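Peptidoglycan-recognition protein-SD (Drosophila melanogaster, PDB 2RKQ) recognises bacterial peptidoglycan in insect innate immunity and activates the Toll pathway in response to Gram-positive bacteria. Local coordinates at residues A[24-29]-A[130-134]; A[89-93]-A[141-145]; A[1-5]-A[121-125]; A[7-13]-A[49-54]. All coordinates share one frame; numbering follows the deposited sequence.

Contact 1 (A[24-29]-A[130-134]); sequences TPLPRA and AQLVE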
loop_
_atom_site.group_PDB
_atom_site.type_symbol
_atom_site.label_atom_id
_atom_site.label_comp_id
_atom_site.label_asym_id
_atom_site.label_seq_id
_atom_site.Cartn_x
_atom_site.Cartn_y
_atom_site.Cartn_z
ATOM N N THR A 24 5.529 -5.185 -14.996
ATOM C CA THR A 24 5.778 -6.088 -13.868
ATOM C C THR A 24 6.766 -7.165 -14.337
ATOM O O THR A 24 6.802 -7.485 -15.530
ATOM C CB THR A 24 4.492 -6.787 -13.392
ATOM O OG1 THR A 24 3.918 -7.485 -14.502
ATOM C CG2 THR A 24 3.492 -5.790 -12.827
ATOM N N PRO A 25 7.550 -7.748 -13.413
ATOM C CA PRO A 25 7.592 -7.483 -11.972
ATOM C C PRO A 25 8.205 -6.125 -11.667
ATOM O O PRO A 25 9.111 -5.662 -12.365
ATOM C CB PRO A 25 8.470 -8.619 -11.439
ATOM C CG PRO A 25 9.331 -8.993 -12.587
ATOM C CD PRO A 25 8.487 -8.825 -13.799
ATOM N N LEU A 26 7.677 -5.481 -10.625
ATOM C CA LEU A 26 8.096 -4.138 -10.273
ATOM C C LEU A 26 9.377 -4.162 -9.470
ATOM O O LEU A 26 9.545 -5.037 -8.625
ATOM C CB LEU A 26 7.011 -3.456 -9.460
ATOM C CG LEU A 26 5.660 -3.378 -10.161
ATOM C CD1 LEU A 26 4.569 -3.025 -9.176
ATOM C CD2 LEU A 26 5.699 -2.378 -11.317
ATOM N N PRO A 27 10.300 -3.226 -9.754
ATOM C CA PRO A 27 11.557 -3.216 -9.003
ATOM C C PRO A 27 11.493 -2.767 -7.548
ATOM O O PRO A 27 12.444 -3.037 -6.810
ATOM C CB PRO A 27 12.469 -2.295 -9.807
ATOM C CG PRO A 27 11.697 -1.811 -10.957
ATOM C CD PRO A 27 10.297 -2.267 -10.874
ATOM N N ARG A 28 10.411 -2.099 -7.140
ATOM C CA ARG A 28 10.357 -1.490 -5.804
ATOM C C ARG A 28 9.025 -1.732 -5.133
ATOM O O ARG A 28 8.007 -1.833 -5.809
ATOM C CB ARG A 28 10.561 0.030 -5.874
ATOM C CG ARG A 28 11.655 0.455 -6.808
ATOM C CD ARG A 28 12.053 1.886 -6.546
ATOM N NE ARG A 28 11.007 2.865 -6.835
ATOM C CZ ARG A 28 11.282 4.113 -7.234
ATOM N NH1 ARG A 28 12.541 4.497 -7.405
ATOM N NH2 ARG A 28 10.304 4.968 -7.481
ATOM N N ALA A 29 9.055 -1.820 -3.804
ATOM C CA ALA A 29 7.839 -1.801 -2.980
ATOM C C ALA A 29 7.948 -0.630 -2.027
ATOM O O ALA A 29 9.012 -0.392 -1.464
ATOM C CB ALA A 29 7.697 -3.104 -2.203
ATOM N N ALA A 130 5.208 -12.785 -9.479
ATOM C CA ALA A 130 5.864 -11.929 -10.484
ATOM C C ALA A 130 5.296 -10.508 -10.530
ATOM O O ALA A 130 5.331 -9.856 -11.569
ATOM C CB ALA A 130 5.796 -12.565 -11.886
ATOM N N GLN A 131 4.749 -10.043 -9.402
ATOM C CA GLN A 131 4.290 -8.653 -9.313
ATOM C C GLN A 131 5.447 -7.766 -8.882
ATOM O O GLN A 131 5.502 -6.582 -9.220
ATOM C CB GLN A 131 3.136 -8.517 -8.317
ATOM C CG GLN A 131 1.894 -9.265 -8.751
ATOM C CD GLN A 131 0.789 -9.236 -7.735
ATOM O OE1 GLN A 131 -0.272 -9.834 -7.953
ATOM N NE2 GLN A 131 1.015 -8.557 -6.619
ATOM N N LEU A 132 6.376 -8.374 -8.146
ATOM C CA LEU A 132 7.505 -7.684 -7.558
ATOM C C LEU A 132 8.752 -8.505 -7.851
ATOM O O LEU A 132 8.719 -9.726 -7.748
ATOM C CB LEU A 132 7.265 -7.593 -6.050
ATOM C CG LEU A 132 8.239 -6.800 -5.178
ATOM C CD1 LEU A 132 8.325 -5.310 -5.541
ATOM C CD2 LEU A 132 7.839 -6.975 -3.713
ATOM N N VAL A 133 9.838 -7.848 -8.248
ATOM C CA VAL A 133 11.060 -8.585 -8.514
ATOM C C VAL A 133 11.594 -9.189 -7.228
ATOM O O VAL A 133 11.329 -8.672 -6.131
ATOM C CB VAL A 133 12.171 -7.708 -9.130
ATOM C CG1 VAL A 133 11.699 -7.052 -10.419
ATOM C CG2 VAL A 133 12.641 -6.670 -8.167
ATOM N N GLU A 134 12.342 -10.283 -7.347
ATOM C CA GLU A 134 12.901 -10.892 -6.160
ATOM C C GLU A 134 13.890 -9.956 -5.467
ATOM O O GLU A 134 13.841 -9.788 -4.245
ATOM C CB GLU A 134 13.562 -12.228 -6.493
ATOM C CG GLU A 134 14.013 -12.982 -5.242
ATOM C CD GLU A 134 14.869 -14.190 -5.541
ATOM O OE1 GLU A 134 15.691 -14.122 -6.473
ATOM O OE2 GLU A 134 14.716 -15.181 -4.794
HETATM O O HOH W 1 4.959 -10.039 -14.248
#

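Contact 2 (A[89-93]-A[141-145]); sequences FAGPN and HRQVS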
loop_
_atom_site.group_PDB
_atom_site.type_symbol
_atom_site.label_atom_id
_atom_site.label_comp_id
_atom_site.label_asym_id
_atom_site.label_seq_id
_atom_site.Cartn_x
_atom_site.Cartn_y
_atom_site.Cartn_z
ATOM N N PHE A 89 0.859 7.785 -5.375
ATOM C CA PHE A 89 1.308 8.049 -4.009
ATOM C C PHE A 89 2.636 8.799 -3.962
ATOM O O PHE A 89 3.013 9.271 -2.899
ATOM C CB PHE A 89 1.371 6.753 -3.169
ATOM C CG PHE A 89 2.186 5.666 -3.798
ATOM C CD1 PHE A 89 3.568 5.635 -3.649
ATOM C CD2 PHE A 89 1.568 4.674 -4.550
ATOM C CE1 PHE A 89 4.320 4.618 -4.259
ATOM C CE2 PHE A 89 2.311 3.666 -5.166
ATOM C CZ PHE A 89 3.686 3.632 -5.013
ATOM N N ALA A 90 3.325 8.953 -5.098
ATOM C CA ALA A 90 4.674 9.514 -5.063
ATOM C C ALA A 90 5.045 10.397 -6.248
ATOM O O ALA A 90 6.232 10.632 -6.495
ATOM C CB ALA A 90 5.697 8.376 -4.927
ATOM N N GLY A 91 4.046 10.860 -6.997
ATOM C CA GLY A 91 4.316 11.756 -8.141
ATOM C C GLY A 91 5.359 11.182 -9.092
ATOM O O GLY A 91 5.203 10.080 -9.594
ATOM N N PRO A 92 6.459 11.917 -9.337
ATOM C CA PRO A 92 7.477 11.422 -10.269
ATOM C C PRO A 92 8.074 10.073 -9.882
ATOM O O PRO A 92 8.662 9.374 -10.728
ATOM C CB PRO A 92 8.560 12.508 -10.211
ATOM C CG PRO A 92 8.343 13.206 -8.946
ATOM C CD PRO A 92 6.835 13.216 -8.761
ATOM N N ASN A 93 7.919 9.700 -8.612
ATOM C CA ASN A 93 8.456 8.437 -8.112
ATOM C C ASN A 93 7.443 7.299 -8.059
ATOM O O ASN A 93 7.699 6.260 -7.468
ATOM C CB ASN A 93 9.118 8.657 -6.749
ATOM C CG ASN A 93 10.301 9.597 -6.842
ATOM O OD1 ASN A 93 11.097 9.521 -7.780
ATOM N ND2 ASN A 93 10.409 10.508 -5.882
ATOM N N HIS A 141 7.427 5.314 2.256
ATOM C CA HIS A 141 6.802 6.382 1.487
ATOM C C HIS A 141 7.636 7.675 1.587
ATOM O O HIS A 141 7.851 8.361 0.592
ATOM C CB HIS A 141 5.395 6.550 2.052
ATOM C CG HIS A 141 4.452 7.310 1.176
ATOM N ND1 HIS A 141 3.185 7.644 1.603
ATOM C CD2 HIS A 141 4.575 7.802 -0.080
ATOM C CE1 HIS A 141 2.566 8.311 0.645
ATOM N NE2 HIS A 141 3.391 8.428 -0.383
ATOM N N ARG A 142 8.144 7.964 2.784
ATOM C CA ARG A 142 8.942 9.169 3.003
ATOM C C ARG A 142 10.238 9.209 2.188
ATOM O O ARG A 142 10.854 10.274 2.046
ATOM C CB ARG A 142 9.297 9.311 4.481
ATOM C CG ARG A 142 10.054 8.131 5.073
ATOM C CD ARG A 142 10.493 8.417 6.497
ATOM N NE ARG A 142 9.346 8.604 7.374
ATOM C CZ ARG A 142 9.454 8.868 8.667
ATOM N NH1 ARG A 142 10.661 8.954 9.222
ATOM N NH2 ARG A 142 8.361 9.035 9.400
ATOM N N GLN A 143 10.684 8.060 1.691
ATOM C CA GLN A 143 11.902 8.035 0.881
ATOM C C GLN A 143 11.626 8.408 -0.577
ATOM O O GLN A 143 12.567 8.679 -1.329
ATOM C CB GLN A 143 12.583 6.674 0.956
ATOM C CG GLN A 143 12.948 6.279 2.372
ATOM C CD GLN A 143 13.571 4.918 2.426
ATOM O OE1 GLN A 143 12.926 3.929 2.829
ATOM N NE2 GLN A 143 14.842 4.844 2.033
ATOM N N VAL A 144 10.347 8.437 -0.958
ATOM C CA VAL A 144 9.969 8.724 -2.338
ATOM C C VAL A 144 9.015 9.908 -2.488
ATOM O O VAL A 144 8.694 10.309 -3.611
ATOM C CB VAL A 144 9.346 7.490 -3.018
ATOM C CG1 VAL A 144 10.311 6.309 -2.986
ATOM C CG2 VAL A 144 8.009 7.112 -2.376
ATOM N N SER A 145 8.555 10.452 -1.366
ATOM C CA SER A 145 7.584 11.531 -1.355
ATOM C C SER A 145 7.863 12.362 -0.121
ATOM O O SER A 145 8.367 11.832 0.877
ATOM C CB SER A 145 6.181 10.954 -1.278
ATOM O OG SER A 145 5.195 11.975 -1.365
HETATM O O HOH W 2 7.430 12.784 -5.014
#

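Contact 3 (A[1-5]-A[121-125]); sequences EVPIV and ELLEQ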
loop_
_atom_site.group_PDB
_atom_site.type_symbol
_atom_site.label_atom_id
_atom_site.label_comp_id
_atom_site.label_asym_id
_atom_site.label_seq_id
_atom_site.Cartn_x
_atom_site.Cartn_y
_atom_site.Cartn_z
ATOM N N GLU A 1 1.661 -17.608 1.525
ATOM C CA GLU A 1 0.503 -17.007 0.798
ATOM C C GLU A 1 -0.348 -16.211 1.768
ATOM O O GLU A 1 -0.267 -16.415 2.974
ATOM C CB GLU A 1 -0.328 -18.099 0.116
ATOM C CG GLU A 1 0.307 -18.648 -1.178
ATOM C CD GLU A 1 1.518 -19.577 -0.961
ATOM O OE1 GLU A 1 2.357 -19.327 -0.061
ATOM O OE2 GLU A 1 1.651 -20.561 -1.725
ATOM N N VAL A 2 -1.149 -15.292 1.236
ATOM C CA VAL A 2 -2.059 -14.488 2.046
ATOM C C VAL A 2 -3.330 -14.205 1.231
ATOM O O VAL A 2 -3.262 -13.876 0.037
ATOM C CB VAL A 2 -1.360 -13.199 2.584
ATOM C CG1 VAL A 2 -0.857 -12.318 1.442
ATOM C CG2 VAL A 2 -2.259 -12.434 3.538
ATOM N N PRO A 3 -4.513 -14.376 1.856
ATOM C CA PRO A 3 -5.700 -14.073 1.093
ATOM C C PRO A 3 -5.775 -12.581 0.794
ATOM O O PRO A 3 -5.195 -11.758 1.513
ATOM C CB PRO A 3 -6.865 -14.523 1.992
ATOM C CG PRO A 3 -6.271 -15.191 3.166
ATOM C CD PRO A 3 -4.814 -14.830 3.225
ATOM N N ILE A 4 -6.446 -12.268 -0.300
ATOM C CA ILE A 4 -6.621 -10.883 -0.727
ATOM C C ILE A 4 -8.117 -10.615 -0.741
ATOM O O ILE A 4 -8.890 -11.387 -1.313
ATOM C CB ILE A 4 -6.037 -10.642 -2.140
ATOM C CG1 ILE A 4 -4.537 -10.990 -2.208
ATOM C CG2 ILE A 4 -6.295 -9.181 -2.615
ATOM C CD1 ILE A 4 -3.670 -10.192 -1.248
ATOM N N VAL A 5 -8.534 -9.538 -0.080
ATOM C CA VAL A 5 -9.903 -9.059 -0.229
ATOM C C VAL A 5 -9.955 -8.294 -1.540
ATOM O O VAL A 5 -9.460 -7.164 -1.641
ATOM C CB VAL A 5 -10.312 -8.149 0.923
ATOM C CG1 VAL A 5 -11.764 -7.674 0.739
ATOM C CG2 VAL A 5 -10.137 -8.856 2.277
ATOM N N GLU A 121 3.913 -11.364 4.371
ATOM C CA GLU A 121 3.393 -12.450 3.552
ATOM C C GLU A 121 3.019 -11.929 2.171
ATOM O O GLU A 121 3.237 -12.599 1.151
ATOM C CB GLU A 121 2.174 -13.098 4.231
ATOM C CG GLU A 121 2.539 -13.873 5.485
ATOM C CD GLU A 121 1.414 -13.970 6.488
ATOM O OE1 GLU A 121 0.258 -13.722 6.110
ATOM O OE2 GLU A 121 1.700 -14.304 7.670
ATOM N N LEU A 122 2.483 -10.715 2.123
ATOM C CA LEU A 122 2.142 -10.111 0.846
ATOM C C LEU A 122 3.356 -9.863 -0.035
ATOM O O LEU A 122 3.305 -10.117 -1.235
ATOM C CB LEU A 122 1.404 -8.806 1.107
ATOM C CG LEU A 122 1.089 -7.971 -0.131
ATOM C CD1 LEU A 122 0.110 -8.718 -1.006
ATOM C CD2 LEU A 122 0.514 -6.640 0.313
ATOM N N LEU A 123 4.452 -9.371 0.549
ATOM C CA LEU A 123 5.657 -9.157 -0.227
ATOM C C LEU A 123 6.156 -10.466 -0.811
ATOM O O LEU A 123 6.502 -10.537 -1.988
ATOM C CB LEU A 123 6.735 -8.489 0.628
ATOM C CG LEU A 123 6.430 -7.029 0.962
ATOM C CD1 LEU A 123 7.284 -6.536 2.118
ATOM C CD2 LEU A 123 6.608 -6.161 -0.294
ATOM N N GLU A 124 6.174 -11.502 0.015
ATOM C CA GLU A 124 6.593 -12.826 -0.453
ATOM C C GLU A 124 5.711 -13.290 -1.602
ATOM O O GLU A 124 6.206 -13.796 -2.621
ATOM C CB GLU A 124 6.556 -13.832 0.685
ATOM C CG GLU A 124 7.032 -15.219 0.255
ATOM C CD GLU A 124 6.770 -16.283 1.290
ATOM O OE1 GLU A 124 6.884 -17.481 0.951
ATOM O OE2 GLU A 124 6.424 -15.935 2.435
ATOM N N GLN A 125 4.406 -13.107 -1.433
ATOM C CA GLN A 125 3.457 -13.504 -2.456
ATOM C C GLN A 125 3.621 -12.699 -3.746
ATOM O O GLN A 125 3.558 -13.245 -4.838
ATOM C CB GLN A 125 2.053 -13.337 -1.904
ATOM C CG GLN A 125 0.960 -13.662 -2.893
ATOM C CD GLN A 125 -0.348 -13.884 -2.189
ATOM O OE1 GLN A 125 -1.232 -13.015 -2.191
ATOM N NE2 GLN A 125 -0.463 -15.019 -1.530
HETATM O O HOH W 3 3.303 -15.327 1.438
HETATM O O HOH W 4 -0.941 -16.048 5.397
#

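Contact 4 (A[7-13]-A[49-54]); sequences RAEWNAK and MRNLQN. Unlike the reference sequence in segment 49-54: Arg50 (reference Gln).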
loop_
_atom_site.group_PDB
_atom_site.type_symbol
_atom_site.label_atom_id
_atom_site.label_comp_id
_atom_site.label_asym_id
_atom_site.label_seq_id
_atom_site.Cartn_x
_atom_site.Cartn_y
_atom_site.Cartn_z
ATOM N N ARG A 7 -11.251 -6.308 -4.948
ATOM C CA ARG A 7 -12.028 -5.094 -5.110
ATOM C C ARG A 7 -13.516 -5.370 -4.961
ATOM O O ARG A 7 -14.218 -4.634 -4.282
ATOM C CB ARG A 7 -11.740 -4.463 -6.472
ATOM C CG ARG A 7 -10.293 -3.982 -6.660
ATOM C CD ARG A 7 -10.123 -3.361 -8.034
ATOM N NE ARG A 7 -10.814 -2.069 -8.128
ATOM C CZ ARG A 7 -10.213 -0.887 -7.951
ATOM N NH1 ARG A 7 -8.925 -0.814 -7.638
ATOM N NH2 ARG A 7 -10.909 0.239 -8.084
ATOM N N ALA A 8 -14.008 -6.439 -5.594
ATOM C CA ALA A 8 -15.439 -6.747 -5.492
ATOM C C ALA A 8 -15.856 -7.032 -4.048
ATOM O O ALA A 8 -16.953 -6.652 -3.608
ATOM C CB ALA A 8 -15.805 -7.924 -6.392
ATOM N N GLU A 9 -14.973 -7.704 -3.313
ATOM C CA GLU A 9 -15.251 -8.088 -1.921
ATOM C C GLU A 9 -15.317 -6.911 -0.958
ATOM O O GLU A 9 -15.952 -7.014 0.088
ATOM C CB GLU A 9 -14.237 -9.120 -1.435
ATOM C CG GLU A 9 -14.426 -10.504 -2.042
ATOM C CD GLU A 9 -13.269 -11.413 -1.687
ATOM O OE1 GLU A 9 -13.377 -12.138 -0.678
ATOM O OE2 GLU A 9 -12.249 -11.376 -2.394
ATOM N N TRP A 10 -14.682 -5.786 -1.303
ATOM C CA TRP A 10 -14.901 -4.578 -0.535
ATOM C C TRP A 10 -15.805 -3.557 -1.214
ATOM O O TRP A 10 -15.925 -2.420 -0.762
ATOM C CB TRP A 10 -13.590 -3.955 -0.029
ATOM C CG TRP A 10 -12.534 -3.534 -1.038
ATOM C CD1 TRP A 10 -11.485 -4.283 -1.485
ATOM C CD2 TRP A 10 -12.343 -2.215 -1.571
ATOM N NE1 TRP A 10 -10.677 -3.529 -2.318
ATOM C CE2 TRP A 10 -11.188 -2.260 -2.392
ATOM C CE3 TRP A 10 -13.051 -1.002 -1.459
ATOM C CZ2 TRP A 10 -10.716 -1.152 -3.084
ATOM C CZ3 TRP A 10 -12.574 0.107 -2.144
ATOM C CH2 TRP A 10 -11.411 0.028 -2.948
ATOM N N ASN A 11 -16.463 -3.993 -2.281
ATOM C CA ASN A 11 -17.430 -3.176 -3.010
ATOM C C ASN A 11 -16.804 -1.882 -3.506
ATOM O O ASN A 11 -17.385 -0.797 -3.391
ATOM C CB ASN A 11 -18.683 -2.913 -2.160
ATOM C CG ASN A 11 -19.822 -2.350 -2.971
ATOM O OD1 ASN A 11 -19.994 -2.692 -4.153
ATOM N ND2 ASN A 11 -20.596 -1.463 -2.359
ATOM N N ALA A 12 -15.607 -2.013 -4.063
ATOM C CA ALA A 12 -14.917 -0.892 -4.679
ATOM C C ALA A 12 -15.718 -0.296 -5.815
ATOM O O ALA A 12 -16.462 -1.009 -6.488
ATOM C CB ALA A 12 -13.571 -1.375 -5.221
ATOM N N LYS A 13 -15.535 0.994 -6.050
ATOM C CA LYS A 13 -15.912 1.581 -7.328
ATOM C C LYS A 13 -14.815 1.270 -8.336
ATOM O O LYS A 13 -13.654 1.078 -7.971
ATOM C CB LYS A 13 -16.123 3.083 -7.185
ATOM C CG LYS A 13 -17.255 3.380 -6.201
ATOM C CD LYS A 13 -17.802 4.778 -6.294
ATOM C CE LYS A 13 -19.051 4.897 -5.394
ATOM N NZ LYS A 13 -20.280 4.210 -5.949
ATOM N N MET A 49 -11.842 1.347 3.565
ATOM C CA MET A 49 -11.400 1.181 2.179
ATOM C C MET A 49 -12.249 2.009 1.214
ATOM O O MET A 49 -11.716 2.739 0.376
ATOM C CB MET A 49 -11.447 -0.294 1.761
ATOM C CG MET A 49 -10.305 -1.151 2.308
ATOM S SD MET A 49 -8.722 -0.650 1.604
ATOM C CE MET A 49 -9.024 -0.965 -0.118
ATOM N N ARG A 50 -13.567 1.898 1.331
ATOM C CA ARG A 50 -14.435 2.681 0.460
ATOM C C ARG A 50 -14.289 4.172 0.714
ATOM O O ARG A 50 -14.270 4.967 -0.234
ATOM C CB ARG A 50 -15.884 2.240 0.599
ATOM C CG ARG A 50 -16.119 0.853 0.018
ATOM C CD ARG A 50 -17.567 0.467 0.081
ATOM N NE ARG A 50 -18.032 0.293 1.450
ATOM C CZ ARG A 50 -17.855 -0.808 2.174
ATOM N NH1 ARG A 50 -17.208 -1.844 1.676
ATOM N NH2 ARG A 50 -18.322 -0.865 3.408
ATOM N N ASN A 51 -14.152 4.565 1.974
ATOM C CA ASN A 51 -14.018 5.979 2.292
ATOM C C ASN A 51 -12.723 6.548 1.739
ATOM O O ASN A 51 -12.707 7.662 1.220
ATOM C CB ASN A 51 -14.132 6.226 3.795
ATOM C CG ASN A 51 -15.523 5.945 4.320
ATOM O OD1 ASN A 51 -16.466 5.787 3.553
ATOM N ND2 ASN A 51 -15.651 5.872 5.642
ATOM N N LEU A 52 -11.643 5.782 1.825
ATOM C CA LEU A 52 -10.379 6.223 1.258
ATOM C C LEU A 52 -10.461 6.317 -0.255
ATOM O O LEU A 52 -10.019 7.306 -0.839
ATOM C CB LEU A 52 -9.224 5.310 1.657
ATOM C CG LEU A 52 -7.864 5.825 1.183
ATOM C CD1 LEU A 52 -7.534 7.223 1.736
ATOM C CD2 LEU A 52 -6.789 4.826 1.551
ATOM N N GLN A 53 -10.997 5.289 -0.901
ATOM C CA GLN A 53 -11.146 5.371 -2.340
ATOM C C GLN A 53 -11.949 6.592 -2.716
ATOM O O GLN A 53 -11.553 7.319 -3.616
ATOM C CB GLN A 53 -11.825 4.124 -2.890
ATOM C CG GLN A 53 -11.940 4.182 -4.395
ATOM C CD GLN A 53 -12.662 3.013 -5.006
ATOM O OE1 GLN A 53 -13.671 2.532 -4.475
ATOM N NE2 GLN A 53 -12.162 2.554 -6.149
ATOM N N ASN A 54 -13.083 6.791 -2.048
ATOM C CA ASN A 54 -13.968 7.908 -2.387
ATOM C C ASN A 54 -13.286 9.250 -2.142
ATOM O O ASN A 54 -13.435 10.178 -2.947
ATOM C CB ASN A 54 -15.267 7.864 -1.579
ATOM C CG ASN A 54 -16.166 6.669 -1.903
ATOM O OD1 ASN A 54 -17.092 6.377 -1.132
ATOM N ND2 ASN A 54 -15.919 5.981 -3.008
#

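Contact 1 (A[24-29]-A[130-134])
Leu26 N stands above the Gln131 carbonyl plane, 44° out of it, and hydrogen-bonds Gln131 O at 2.8 Å. At the next rung Val133 N hydrogen-bonds Leu26 O at 2.9 Å, tilted 32° from the Leu26 carbonyl plane. The Pro25 ring lies nearly perpendicular to the Val133 side chain, with Pro25 CB 3.7 Å from Val133 CG1. The other branch, Val133 CG2, goes to Pro27 CA, also at 3.7 Å, so the valine spans two prolines. The two backbone bonds make a short parallel bridge pairing Leu26 with Leu132. Segment 130-134 is the link leaving the helix in a beta-alpha-beta crossover, strand 97-102, helix 113-128, strand 136-140, whose strands run parallel on either side of strand 26-33; the helix ends in a Schellman motif with Ala130 as its C-prime residue. With CG anti to its own N (chi1 -175°), Leu132 carries CD1 to the neighbouring strand, 3.3 Å from Leu26 O and 4.1 Å from Ala29 CB; Leu123 and Ala126 of the helix pack on the same leucine. Thr24, which precedes the cis peptide bond of Pro25, is tied to Ala130 O by a water 2.8 Å from Thr24 OG1.

Contact 2 (A[89-93]-A[141-145])
Ala90 and Val144 make the close apolar centre of this loop-to-loop contact, with Ala90 CB 3.7 Å from Val144 CG2. Beside them, Val144 CB lies 3.9 Å from Asn93 CB, so the valine fills the curve of the turn that Asn93 N closes on Ala90 O. Val30 and Leu169 add to the burial of Val144. On the buried flank stands a short hydrogen bond: His141 NE2 donates to Phe89 O at 2.7 Å, nearly straight at 163°, and the oxygen sits at the ring edge, 8° out of the imidazole plane. The histidine gets there with CG anti to its backbone N (chi1 -163°). Its other nitrogen, ND1, is bonded to Ser149 OG; with both ring nitrogens engaged, the rotation of the ring should be fixed. The two loops belong to the peptidoglycan-recognition fold of the amidase 2 family. In its zinc-dependent amidases the positions matching His141 and Ser149 are probably the metal-ligand histidine and cysteine, and a serine in the latter place is consistent with a recognition protein rather than an enzyme. Phe89 meets Tyr67 on that flank, their rings nearly parallel. Asn93 makes the firm tie at the border of the looser side: its ND2 holds Val144 O at 2.9 Å, with the oxygen close to the amide plane. Beyond it the loops are joined through water, one molecule donating both to this oxygen, at 3.1 Å from Val144 O, and to Ala90 O.

Contact 3 (A[1-5]-A[121-125])
The amino-terminal arm, leading into the edge strand 4-5 of the mixed sheet, lies here against helix 113-128, the helix packed on that sheet through Leu122 and Leu123. Val2 is the main point of attachment. Its CB points at the helix and sits 3.9 Å from Glu121 CB, and the two methyls part from there. CG1, between the valine's own N and carbonyl carbon (chi1 60°), drops toward the helix backbone, with Val2 CG1 3.8 Å from Leu122 N, while Val2 CG2 goes to the carboxylate, 3.8 Å from Glu121 OE1. Further along the arm, Ile4 and Leu122 run roughly perpendicular and touch through their ends, Ile4 CD1 lying 4.1 Å from Leu122 CD1; Tyr69 packs on both. Gln125, stretched out past its CG, reaches to the arm, and its buried amide lies close to the backbone N and O of Val2; the Gln125 side chain crosses that of Val2 nearly at right angles. Glu1 closes the outer end, its CA and CB resting beside the Gln125 amide while the side chain as a whole leads away from the helix. Water joins the two segments on this solvent side: one molecule accepts from the terminal amine, 2.8 Å from Glu1 N, and donates to the helix backbone, 2.7 Å from Glu121 O.

Contact 4 (A[7-13]-A[49-54])
Trp10 lies between Met49 on one face of its indole and Ala12 on the opposite face. The methionine curls back to bring its methyl over the six-membered ring, Met49 CE standing 3.6 Å from the Trp10 ring centroid and 21° off the normal, a CH-pi contact. The sulfur is farther above the same face, a long Met-aromatic approach. Opposite, Ala12 CB rests 3.4 Å above the Trp10 plane, near the rim of the ring. Arg50 comes from the side: its CG is at the indole edge, and the two side chains run antiparallel past one another with guanidinium and ring planes 32° apart. The arginine then kinks at its CG-CD-NE end so that Arg50 NH1 hydrogen-bonds Trp10 O at 2.8 Å, the oxygen lying in the guanidinium plane although the nitrogen stands above the carbonyl plane. Arg50, which differs from the reference sequence, also bonds Ser46. Gln53, with CG anti to its backbone N (chi1 -178°), extends to Lys13 and bonds both its N and its O: Lys13 N donates to Gln53 OE1 at 2.9 Å and Gln53 NE2 to Lys13 O at 2.8 Å. Arg7 NH2 shares that carbonyl, 2.9 Å from Lys13 O, so two donors hold it; Asp64 takes a salt bridge from the same arginine and a bond from Gln53. The loop after strand 4-5 is thus held against helix 42-58, while Trp10 NE1 bonds Glu79 O of strand 77-79 and Met49 packs on Leu70 of strand 69-71.

In the fold
The first segments run in the order 3, 4, 1 and 2 along the chain; contact 4 falls between the two segments of contact 3, crosses contact 1 and comes before contact 2, whereas contacts 1, 2 and 3 cross one another. Contacts 1 and 3, centres about 14 Å apart, both reach the mixed sheet; contact 1 begins where helix 113-128, used by contact 3, has ended, and they meet where Leu132 and Ala29 touch Leu123. Contacts 1 and 2, about 17 Å apart, touch through Arg28 and Asn93. Contact 4 meets contact 3 at Val5 and Trp10 but stays about 10 Å from contact 2 at the nearest atoms. Helices 42-58 and 113-128 and the loops are thereby tied to one sheet, making a single compact recognition domain.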